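Local coordinates for centrosomal protein 43 (Homo sapiens, PDB 2D68) that forms homodimers and is required for anchoring microtubules to centrosomes and for building cilia, at residues B[29-34]-B[71-76]. Residues are numbered along the deposited sequence; the frame is centred on the assembly and turned at random.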
loop_
_atom_site.group_PDB
_atom_site.type_symbol
_atom_site.label_atom_id
_atom_site.label_comp_id
_atom_site.label_asym_id
_atom_site.label_seq_id
_atom_site.Cartn_x
_atom_site.Cartn_y
_atom_site.Cartn_z
ATOM N N LEU B 29 2.641 5.685 -3.456
ATOM C CA LEU B 29 2.740 6.150 -4.845
ATOM C C LEU B 29 3.286 7.567 -4.893
ATOM O O LEU B 29 4.167 7.888 -5.712
ATOM C CB LEU B 29 1.376 6.058 -5.552
ATOM C CG LEU B 29 0.748 4.670 -5.628
ATOM C CD1 LEU B 29 -0.676 4.808 -6.236
ATOM C CD2 LEU B 29 1.588 3.716 -6.466
ATOM N N GLN B 30 2.796 8.427 -4.007
ATOM C CA GLN B 30 3.273 9.822 -3.969
ATOM C C GLN B 30 4.734 9.914 -3.541
ATOM O O GLN B 30 5.535 10.661 -4.145
ATOM C CB GLN B 30 2.353 10.676 -3.099
ATOM C CG GLN B 30 0.938 10.700 -3.688
ATOM C CD GLN B 30 0.076 11.850 -3.224
ATOM O OE1 GLN B 30 -0.894 11.645 -2.501
ATOM N NE2 GLN B 30 0.396 13.058 -3.677
ATOM N N PHE B 31 5.098 9.120 -2.535
ATOM C CA PHE B 31 6.488 9.116 -2.039
ATOM C C PHE B 31 7.522 8.862 -3.139
ATOM O O PHE B 31 8.593 9.490 -3.152
ATOM C CB PHE B 31 6.678 8.107 -0.890
ATOM C CG PHE B 31 8.009 8.255 -0.203
ATOM C CD1 PHE B 31 8.175 9.215 0.802
ATOM C CD2 PHE B 31 9.118 7.518 -0.624
ATOM C CE1 PHE B 31 9.425 9.382 1.408
ATOM C CE2 PHE B 31 10.366 7.673 -0.016
ATOM C CZ PHE B 31 10.512 8.622 0.997
ATOM N N PHE B 32 7.213 7.927 -4.035
ATOM C CA PHE B 32 8.141 7.549 -5.100
ATOM C C PHE B 32 7.837 8.228 -6.434
ATOM O O PHE B 32 8.342 7.814 -7.484
ATOM C CB PHE B 32 8.228 6.033 -5.230
ATOM C CG PHE B 32 8.989 5.396 -4.114
ATOM C CD1 PHE B 32 10.356 5.637 -3.976
ATOM C CD2 PHE B 32 8.340 4.593 -3.172
ATOM C CE1 PHE B 32 11.077 5.089 -2.926
ATOM C CE2 PHE B 32 9.063 4.021 -2.115
ATOM C CZ PHE B 32 10.434 4.257 -2.009
ATOM N N ASN B 33 7.045 9.294 -6.380
ATOM C CA ASN B 33 6.699 10.059 -7.592
ATOM C C ASN B 33 6.151 9.183 -8.709
ATOM O O ASN B 33 6.490 9.365 -9.892
ATOM C CB ASN B 33 7.907 10.857 -8.071
ATOM C CG ASN B 33 8.412 11.814 -7.013
ATOM O OD1 ASN B 33 9.558 11.720 -6.585
ATOM N ND2 ASN B 33 7.559 12.710 -6.568
ATOM N N LEU B 34 5.289 8.233 -8.334
ATOM C CA LEU B 34 4.660 7.345 -9.311
ATOM C C LEU B 34 3.406 8.063 -9.815
ATOM O O LEU B 34 2.259 7.672 -9.532
ATOM C CB LEU B 34 4.371 5.988 -8.671
ATOM C CG LEU B 34 5.628 5.276 -8.150
ATOM C CD1 LEU B 34 5.291 4.011 -7.403
ATOM C CD2 LEU B 34 6.624 4.957 -9.262
ATOM N N GLY B 71 12.712 9.370 5.426
ATOM C CA GLY B 71 13.420 8.902 4.235
ATOM C C GLY B 71 12.755 7.748 3.517
ATOM O O GLY B 71 13.277 7.244 2.518
ATOM N N GLY B 72 11.594 7.324 4.015
ATOM C CA GLY B 72 10.860 6.226 3.374
ATOM C C GLY B 72 9.369 6.490 3.360
ATOM O O GLY B 72 8.893 7.379 4.059
ATOM N N PRO B 73 8.617 5.712 2.567
ATOM C CA PRO B 73 7.162 5.854 2.607
ATOM C C PRO B 73 6.679 5.386 3.979
ATOM O O PRO B 73 7.390 4.647 4.674
ATOM C CB PRO B 73 6.674 4.902 1.498
ATOM C CG PRO B 73 7.763 3.830 1.478
ATOM C CD PRO B 73 9.047 4.615 1.693
ATOM N N LEU B 74 5.500 5.825 4.389
ATOM C CA LEU B 74 5.027 5.457 5.710
ATOM C C LEU B 74 4.855 3.935 5.854
ATOM O O LEU B 74 5.085 3.376 6.928
ATOM C CB LEU B 74 3.742 6.223 6.035
ATOM C CG LEU B 74 3.498 6.460 7.509
ATOM C CD1 LEU B 74 4.605 7.323 8.112
ATOM C CD2 LEU B 74 2.133 7.144 7.663
ATOM N N LEU B 75 4.453 3.256 4.776
ATOM C CA LEU B 75 4.313 1.790 4.816
ATOM C C LEU B 75 5.619 1.095 5.164
ATOM O O LEU B 75 5.621 -0.006 5.707
ATOM C CB LEU B 75 3.782 1.253 3.484
ATOM C CG LEU B 75 2.271 1.283 3.314
ATOM C CD1 LEU B 75 1.866 0.914 1.888
ATOM C CD2 LEU B 75 1.582 0.348 4.333
ATOM N N LEU B 76 6.753 1.728 4.850
ATOM C CA LEU B 76 8.023 1.132 5.281
ATOM C C LEU B 76 8.081 1.013 6.812
ATOM O O LEU B 76 8.521 -0.018 7.355
ATOM C CB LEU B 76 9.209 1.938 4.750
ATOM C CG LEU B 76 10.548 1.327 5.189
ATOM C CD1 LEU B 76 10.733 -0.071 4.686
ATOM C CD2 LEU B 76 11.696 2.224 4.740
#
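The ring of F31 lies flat against the backbone of G72 and P73. P73 N sits over the ring centre, 3.5 Å above its plane. G72 C covers the same face nearer the rim, 3.4 Å above the plane. The CB of F31 points toward 71-76, and chi1 of -170° sets CG anti to the backbone N. G71 O meets the ring at its edge, 3.4 Å from F31 CZ.

The P73 ring adds a CH-pi contact. Its CD lies 4.0 Å from the centroid of the F31 ring, 27° off the normal. The two side chains cross at about a right angle. P73 CG also touches F32 CE2 at 3.8 Å, in an oblique approach. No hydrogen bond links the two segments directly.

The contact joins the C-terminal end of helix 16-31 to the turn leading into helix 74-80, within the FOP N-terminal dimerisation domain, which carries a LisH motif. Helix 16-31 belongs to that motif. A Schellman motif ends helix 16-31, with L34 N bonded to L29 O and N33 N to Q30 O. An alanine at F31 would probably leave a gap over the G72-P73 peptide and cost P73 CD its CH-pi partner.

F31 and F32 also pack on each other: F31 CD2 lies 3.6 Å above the plane of the F32 ring, over its centre. F12 of the second subunit meets the F32 ring and packs on P73. Polar bonds from the same chain flank the turn: E27 OE1 accepts from L74 N, and R54 NH1 donates to G72 O.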